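Local coordinates for protein endo-arabinase (Bacteroides thetaiotaomicron, PDB 5C0P) that probably hydrolyses O-glycosidic bonds in L-arabinan breakdown, as a glycoside hydrolase of family 43, and binds magnesium, at residues G260-F265 and L272-H277; L24-P29 and E284-T289; Y231-A236 and E252-D257. All blocks are in the same frame, centred on the assembly; numbering follows the deposited sequence. Where two conformers were deposited one is given.

Contact 1 (G260-F265 and L272-H277). With MG (magnesium ion), chain C; GOL (glycerol), chain I.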
# COMPACT_ATOMS: atom_id res chain seq x y z
N GLY A 260 7.14 8.10 -3.72
CA GLY A 260 6.61 6.78 -4.01
C GLY A 260 5.65 6.25 -2.97
O GLY A 260 5.18 6.99 -2.11
N HIS A 261 5.40 4.95 -3.06
CA HIS A 261 4.35 4.26 -2.30
C HIS A 261 2.99 4.92 -2.53
O HIS A 261 2.43 5.59 -1.64
CB HIS A 261 4.68 4.12 -0.81
CG HIS A 261 3.83 3.08 -0.12
ND1 HIS A 261 4.36 1.93 0.40
CD2 HIS A 261 2.50 3.02 0.08
CE1 HIS A 261 3.38 1.20 0.92
NE2 HIS A 261 2.24 1.83 0.73
N ALA A 262 2.49 4.74 -3.74
CA ALA A 262 1.28 5.41 -4.20
C ALA A 262 0.07 4.50 -4.20
O ALA A 262 0.19 3.28 -4.35
CB ALA A 262 1.50 5.95 -5.61
N MSE A 263 -1.09 5.11 -4.03
CA MSE A 263 -2.36 4.45 -4.31
C MSE A 263 -3.26 5.47 -5.01
O MSE A 263 -2.97 6.68 -5.01
CB MSE A 263 -3.00 3.87 -3.04
CG MSE A 263 -3.11 4.87 -1.88
SE MSE A 263 -4.65 6.06 -1.98
CE MSE A 263 -6.04 4.72 -1.72
N VAL A 264 -4.32 5.00 -5.65
CA VAL A 264 -5.27 5.89 -6.28
C VAL A 264 -6.66 5.67 -5.71
O VAL A 264 -7.00 4.58 -5.22
CB VAL A 264 -5.30 5.73 -7.82
CG1 VAL A 264 -3.95 6.11 -8.43
CG2 VAL A 264 -5.67 4.31 -8.21
N PHE A 265 -7.46 6.72 -5.74
CA PHE A 265 -8.82 6.68 -5.22
C PHE A 265 -9.66 7.73 -5.90
O PHE A 265 -9.14 8.70 -6.47
CB PHE A 265 -8.82 6.93 -3.71
CG PHE A 265 -8.35 8.32 -3.31
CD1 PHE A 265 -9.26 9.35 -3.10
CD2 PHE A 265 -6.99 8.58 -3.13
CE1 PHE A 265 -8.82 10.63 -2.73
CE2 PHE A 265 -6.55 9.85 -2.77
CZ PHE A 265 -7.46 10.87 -2.55
N LEU A 272 -10.62 11.08 -9.92
CA LEU A 272 -9.52 10.17 -9.61
C LEU A 272 -8.29 10.94 -9.10
O LEU A 272 -7.88 11.94 -9.70
CB LEU A 272 -9.18 9.29 -10.82
CG LEU A 272 -8.25 8.10 -10.60
CD1 LEU A 272 -8.91 7.04 -9.71
CD2 LEU A 272 -7.83 7.50 -11.94
N MSE A 273 -7.75 10.47 -7.98
CA MSE A 273 -6.61 11.11 -7.33
C MSE A 273 -5.52 10.08 -7.06
O MSE A 273 -5.81 8.90 -6.88
CB MSE A 273 -7.02 11.69 -5.96
CG MSE A 273 -8.28 12.53 -5.97
SE MSE A 273 -7.98 14.26 -6.77
CE MSE A 273 -6.79 14.97 -5.43
N ILE A 274 -4.28 10.55 -6.99
CA ILE A 274 -3.17 9.72 -6.51
C ILE A 274 -2.67 10.29 -5.18
O ILE A 274 -2.68 11.50 -4.98
CB ILE A 274 -2.04 9.60 -7.56
CG1 ILE A 274 -0.97 8.58 -7.12
CG2 ILE A 274 -1.41 10.96 -7.83
CD1 ILE A 274 -0.00 8.19 -8.24
N SER A 275 -2.26 9.41 -4.28
CA SER A 275 -1.65 9.79 -3.01
C SER A 275 -0.33 9.04 -2.84
O SER A 275 -0.30 7.80 -2.96
CB SER A 275 -2.60 9.47 -1.86
OG SER A 275 -1.99 9.70 -0.59
N TYR A 276 0.74 9.77 -2.55
CA TYR A 276 2.06 9.16 -2.32
C TYR A 276 2.88 10.11 -1.48
O TYR A 276 2.45 11.22 -1.22
CB TYR A 276 2.77 8.86 -3.64
CG TYR A 276 3.14 10.04 -4.52
CD1 TYR A 276 4.44 10.55 -4.51
CD2 TYR A 276 2.22 10.60 -5.39
CE1 TYR A 276 4.79 11.61 -5.34
CE2 TYR A 276 2.56 11.66 -6.22
CZ TYR A 276 3.85 12.16 -6.19
OH TYR A 276 4.18 13.21 -7.02
N HIS A 277 4.07 9.70 -1.04
CA HIS A 277 4.91 10.65 -0.31
C HIS A 277 6.09 11.09 -1.15
O HIS A 277 6.55 10.35 -2.01
CB HIS A 277 5.40 10.09 1.03
CG HIS A 277 6.47 9.05 0.90
ND1 HIS A 277 6.22 7.70 1.04
CD2 HIS A 277 7.79 9.16 0.63
CE1 HIS A 277 7.35 7.03 0.86
NE2 HIS A 277 8.31 7.89 0.60
MG MG C . 0.24 1.22 1.41
C1 GOL I . 0.69 13.35 -10.47
C2 GOL I . 1.52 12.22 -11.07
O2 GOL I . 0.69 11.11 -11.31
C3 GOL I . 2.62 11.82 -10.11
O3 GOL I . 3.58 12.85 -10.05
O HOH W 1 -0.60 2.56 -0.00
O HOH W 2 0.40 2.63 2.96
O HOH W 3 -0.24 -0.24 -0.03
O HOH W 4 1.10 -0.39 2.50
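Strands 260-265 and 272-277 pair as a buried antiparallel beta hairpin near the centre of the chain, at the magnesium site, with M263 facing S275 and F265 facing M273 in hydrogen-bonded pairs. S275 N donates to M263 O at 2.9 Å. M273 N donates to F265 O at 2.7 Å. Both methionines are selenomethionines here. Between the pair G260-H277 and the pair M263-S275 the register slips by one residue, a beta bulge, and H261 within it has an unusual positive phi of 55°. This hairpin supplies the first two strands of the last blade of the five-bladed beta-propeller expected of family 43. From the bulge, the H261 ring gives its NE2 to the magnesium ion at 2.2 Å, and four waters and D84 OD1 complete six ligands. F265 CG sits between the backbone N and the carbonyl carbon (chi1 65°), and the ring reaches the neighbouring strand: M273 CB sits over its face, 3.8 Å from the centroid, in a CH-pi contact, while S275 CB meets its edge. An alanine at F265 would probably leave M273 CB without its CH-pi partner and open a gap beside S275 CB. On the other face small A262 fits between its neighbours, its CB meeting I274 CD1 and Y276 CB.

Contact 2 (L24-P29 and E284-T289)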
# COMPACT_ATOMS: atom_id res chain seq x y z
N LEU A 24 1.89 17.98 7.00
CA LEU A 24 1.98 16.56 7.33
C LEU A 24 3.35 16.01 6.97
O LEU A 24 3.88 16.31 5.90
CB LEU A 24 0.89 15.77 6.61
CG LEU A 24 -0.55 16.13 6.99
CD1 LEU A 24 -1.54 15.30 6.19
CD2 LEU A 24 -0.76 15.92 8.48
N ARG A 25 3.93 15.23 7.88
CA ARG A 25 5.21 14.57 7.66
C ARG A 25 5.02 13.08 7.94
O ARG A 25 4.91 12.66 9.10
CB ARG A 25 6.28 15.17 8.57
CG ARG A 25 6.61 16.61 8.25
CD ARG A 25 7.25 16.73 6.87
NE ARG A 25 7.57 18.12 6.54
CZ ARG A 25 6.72 18.98 5.99
NH1 ARG A 25 7.12 20.22 5.72
NH2 ARG A 25 5.48 18.61 5.69
N LEU A 26 4.96 12.29 6.88
CA LEU A 26 4.70 10.86 6.99
C LEU A 26 5.03 10.20 5.66
O LEU A 26 5.18 10.88 4.64
CB LEU A 26 3.24 10.61 7.39
CG LEU A 26 2.15 11.39 6.63
CD1 LEU A 26 1.74 10.68 5.35
CD2 LEU A 26 0.92 11.64 7.52
N ARG A 27 5.18 8.89 5.71
CA ARG A 27 5.47 8.08 4.53
C ARG A 27 4.25 7.27 4.16
O ARG A 27 3.35 7.05 4.98
CB ARG A 27 6.62 7.12 4.83
CG ARG A 27 7.95 7.78 5.12
CD ARG A 27 9.03 6.74 5.43
NE ARG A 27 9.28 5.87 4.28
CZ ARG A 27 10.09 6.18 3.28
NH1 ARG A 27 10.74 7.34 3.28
NH2 ARG A 27 10.25 5.33 2.28
N ASP A 28 4.22 6.81 2.91
CA ASP A 28 3.27 5.78 2.46
C ASP A 28 1.80 6.13 2.68
O ASP A 28 1.05 5.30 3.19
CB ASP A 28 3.61 4.45 3.16
CG ASP A 28 5.10 4.13 3.12
OD1 ASP A 28 5.75 4.36 2.08
OD2 ASP A 28 5.65 3.66 4.14
N PRO A 29 1.38 7.36 2.30
CA PRO A 29 0.02 7.77 2.68
C PRO A 29 -1.09 7.11 1.87
O PRO A 29 -1.20 7.27 0.65
CB PRO A 29 0.03 9.28 2.42
CG PRO A 29 0.99 9.43 1.28
CD PRO A 29 2.07 8.40 1.52
N GLU A 284 9.67 13.77 4.08
CA GLU A 284 8.58 13.08 3.39
C GLU A 284 7.22 13.65 3.79
O GLU A 284 6.91 13.78 4.97
CB GLU A 284 8.58 11.58 3.72
CG GLU A 284 9.91 10.87 3.50
CD GLU A 284 10.70 10.70 4.79
OE1 GLU A 284 10.88 11.70 5.51
OE2 GLU A 284 11.11 9.57 5.08
N HIS A 285 6.40 13.95 2.79
CA HIS A 285 5.07 14.50 3.04
C HIS A 285 4.11 14.01 1.96
O HIS A 285 4.54 13.64 0.86
CB HIS A 285 5.12 16.03 3.04
CG HIS A 285 5.68 16.61 1.77
ND1 HIS A 285 7.01 16.94 1.63
CD2 HIS A 285 5.09 16.89 0.59
CE1 HIS A 285 7.22 17.41 0.41
NE2 HIS A 285 6.07 17.39 -0.24
N PRO A 286 2.81 13.99 2.27
CA PRO A 286 1.86 13.46 1.28
C PRO A 286 1.66 14.39 0.11
O PRO A 286 1.54 15.61 0.28
CB PRO A 286 0.55 13.33 2.07
CG PRO A 286 0.71 14.25 3.25
CD PRO A 286 2.18 14.26 3.57
N VAL A 287 1.64 13.80 -1.08
CA VAL A 287 1.31 14.50 -2.30
C VAL A 287 0.01 13.86 -2.77
O VAL A 287 -0.04 12.66 -3.02
CB VAL A 287 2.41 14.31 -3.35
CG1 VAL A 287 2.03 14.98 -4.66
CG2 VAL A 287 3.74 14.86 -2.83
N ILE A 288 -1.05 14.65 -2.81
CA ILE A 288 -2.37 14.14 -3.17
C ILE A 288 -2.88 15.04 -4.28
O ILE A 288 -3.17 16.22 -4.07
CB ILE A 288 -3.34 14.18 -1.97
CG1 ILE A 288 -2.74 13.44 -0.77
CG2 ILE A 288 -4.69 13.58 -2.37
CD1 ILE A 288 -3.47 13.72 0.56
N THR A 289 -2.98 14.49 -5.49
CA THR A 289 -3.23 15.31 -6.66
C THR A 289 -4.04 14.53 -7.70
O THR A 289 -4.02 13.30 -7.72
CB THR A 289 -1.87 15.80 -7.22
OG1 THR A 289 -2.05 16.81 -8.21
CG2 THR A 289 -1.08 14.64 -7.78
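At the seam between the first and last blades of the beta-propeller, the loop 24-29 that leads into strand 30-34 packs its leucines and P29 against P286, at the start of the outer strand of the last blade. Between these two segments the one backbone hydrogen bond is weak, L26 N to E284 O at 3.1 Å; S275 OG, bonded to P29 O, is a further tie between loop and blade. P286 is the apolar centre. L24 crosses its ring at about a right angle, with L24 CB 3.6 Å from P286 CD; L26 CD1 touches the same P286 CD, and P29 CG approaches P286 CB at 4.0 Å. A compact, rigid proline suits this place, since it meets three apolar neighbours without a long side chain to order.

Beside this apolar cluster, R27 and E284 form a salt bridge. R27 NH1 donates to E284 OE2 at 2.9 Å, the oxygen lying in the guanidinium plane and using its anti lone pair, while the two flat groups are turned 71° apart. In E284, chi2 of 99° brings CD toward R27. R27 NH2 bonds N280 OD1 and NE a bound Tris molecule, so the guanidinium is gripped from several sides. A long charged arginine can reach several partners at once.

R25 curls back on its own loop, its NH2 also bonded to S22 O. H285 CB rests 3.1 Å from L24 O. L24 O accepts R25 NH2 at 2.8 Å, the donor standing 59° out of the carbonyl plane.

Contact 3 (Y231-A236 and E252-D257)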
# COMPACT_ATOMS: atom_id res chain seq x y z
N TYR A 231 13.65 7.44 -5.65
CA TYR A 231 12.50 6.59 -5.41
C TYR A 231 11.45 7.04 -6.41
O TYR A 231 11.39 8.24 -6.75
CB TYR A 231 12.02 6.83 -3.99
CG TYR A 231 11.07 5.80 -3.41
CD1 TYR A 231 11.35 4.44 -3.48
CD2 TYR A 231 9.93 6.21 -2.73
CE1 TYR A 231 10.48 3.51 -2.89
CE2 TYR A 231 9.07 5.30 -2.14
CZ TYR A 231 9.34 3.95 -2.24
OH TYR A 231 8.49 3.06 -1.64
N ALA A 232 10.63 6.12 -6.88
CA ALA A 232 9.67 6.46 -7.93
C ALA A 232 8.49 5.53 -7.96
O ALA A 232 8.49 4.47 -7.32
CB ALA A 232 10.37 6.44 -9.30
N ILE A 233 7.47 5.96 -8.70
CA ILE A 233 6.27 5.17 -8.95
C ILE A 233 6.36 4.64 -10.37
O ILE A 233 6.53 5.42 -11.33
CB ILE A 233 5.01 6.04 -8.85
CG1 ILE A 233 4.98 6.81 -7.52
CG2 ILE A 233 3.76 5.18 -9.04
CD1 ILE A 233 3.98 7.97 -7.52
N GLY A 234 6.27 3.32 -10.51
CA GLY A 234 6.18 2.70 -11.81
C GLY A 234 4.79 2.16 -12.02
O GLY A 234 4.00 2.01 -11.06
N GLN A 235 4.45 1.88 -13.27
CA GLN A 235 3.16 1.26 -13.55
C GLN A 235 3.35 0.07 -14.49
O GLN A 235 4.30 0.02 -15.27
CB GLN A 235 2.17 2.27 -14.15
CG GLN A 235 2.51 2.77 -15.53
CD GLN A 235 1.48 3.75 -16.07
OE1 GLN A 235 0.28 3.64 -15.79
NE2 GLN A 235 1.94 4.73 -16.83
N ALA A 236 2.44 -0.89 -14.36
CA ALA A 236 2.41 -2.05 -15.25
C ALA A 236 0.96 -2.31 -15.62
O ALA A 236 0.06 -1.99 -14.85
CB ALA A 236 3.00 -3.26 -14.56
N GLU A 252 8.73 4.27 -18.39
CA GLU A 252 8.97 5.54 -17.68
C GLU A 252 8.21 5.58 -16.36
O GLU A 252 7.08 5.08 -16.27
CB GLU A 252 8.54 6.73 -18.54
CG GLU A 252 9.07 6.73 -19.97
CD GLU A 252 10.58 6.84 -20.05
OE1 GLU A 252 11.21 7.32 -19.08
OE2 GLU A 252 11.15 6.46 -21.10
N THR A 253 8.83 6.17 -15.34
CA THR A 253 8.14 6.36 -14.07
C THR A 253 7.11 7.47 -14.18
O THR A 253 7.19 8.31 -15.08
CB THR A 253 9.12 6.67 -12.91
OG1 THR A 253 9.80 7.90 -13.16
CG2 THR A 253 10.15 5.56 -12.78
N LEU A 254 6.14 7.48 -13.28
CA LEU A 254 5.12 8.52 -13.28
C LEU A 254 5.70 9.86 -12.85
O LEU A 254 5.20 10.92 -13.21
CB LEU A 254 3.97 8.17 -12.34
CG LEU A 254 2.80 7.34 -12.86
CD1 LEU A 254 3.24 5.99 -13.37
CD2 LEU A 254 1.77 7.19 -11.77
N ASN A 255 6.76 9.80 -12.04
CA ASN A 255 7.23 10.98 -11.31
C ASN A 255 8.75 11.08 -11.24
O ASN A 255 9.45 10.08 -11.41
CB ASN A 255 6.65 10.95 -9.89
CG ASN A 255 7.09 9.72 -9.10
OD1 ASN A 255 7.21 8.62 -9.65
ND2 ASN A 255 7.34 9.91 -7.82
N SER A 256 9.24 12.29 -10.98
CA SER A 256 10.67 12.54 -10.85
C SER A 256 10.96 13.32 -9.58
O SER A 256 12.01 13.97 -9.47
CB SER A 256 11.19 13.32 -12.05
OG SER A 256 11.17 12.50 -13.21
N ASP A 257 10.05 13.26 -8.62
CA ASP A 257 10.19 14.02 -7.38
C ASP A 257 10.69 13.20 -6.18
O ASP A 257 10.54 13.63 -5.04
CB ASP A 257 8.88 14.73 -7.03
CG ASP A 257 7.71 13.78 -6.91
OD1 ASP A 257 7.92 12.55 -6.99
OD2 ASP A 257 6.57 14.27 -6.72
O HOH W 5 10.88 10.09 -8.64
O HOH W 6 6.49 2.61 -15.21
O HOH W 7 4.60 5.67 -17.39
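With CG of N255 set between its backbone N and carbonyl carbon (chi1 61°) and OD1 turned by chi2 of -37°, the amide oxygen faces the backbone of I233. I233 N donates to N255 OD1 at 2.8 Å, on a lone pair in the carbonyl plane. The contact lies along strand 231-236 of the fourth blade of the beta-propeller, where the connection 252-257, on its way to the fifth blade, follows that strand. Asparagine suits the place because its amide works in both directions: OD1 takes the strand N-H, and ND2 donates to D257 OD1 and to G259 O, tying the strand to the turn beyond.

One residue earlier the backbone answers in kind, L254 N donating to I233 O at 2.9 Å in a nearly straight bond of 165°. Apolar groups fill in around these two bonds. A232 CB meets T253 CG2 at 3.6 Å, where a residue as small as alanine lets the connection come close. The beta-branch methyl of I233, CG2, touches L254 CD2, 3.9 Å away, while I233 CD1 packs on the N255 amide. L254 CD1 lies against the extended chain of Q235, crossing it at about a right angle, while Q235 OE1 is bonded to F298 N.

T253 OG1 donates to N255 O, bracing the connection internally. Waters bridge both ends: one donates to Y231 O and N255 O, and at the other end a second accepts from Q235 NE2 at 2.9 Å and donates to E252 O at 2.8 Å.

The three contacts bring together the fourth, fifth and first blades of the propeller. Along the chain contact 3 closes before contact 1 opens, and both are nested inside the long loop closed by contact 2. Contact 1 is the middle member: its centre lies about 9 Å from that of contact 2 and about 11 Å from that of contact 3, while contacts 2 and 3, about 16 Å apart between centres, do not touch. Strands 272-278 and 285-290 are neighbours in one sheet, joining contacts 1 and 2, and S275 OG bonds P29 O. Toward contact 3, Y276 OH bonds D257 OD2 and I233 packs on A262. The metal-binding hairpin is thus flanked by both neighbouring blades.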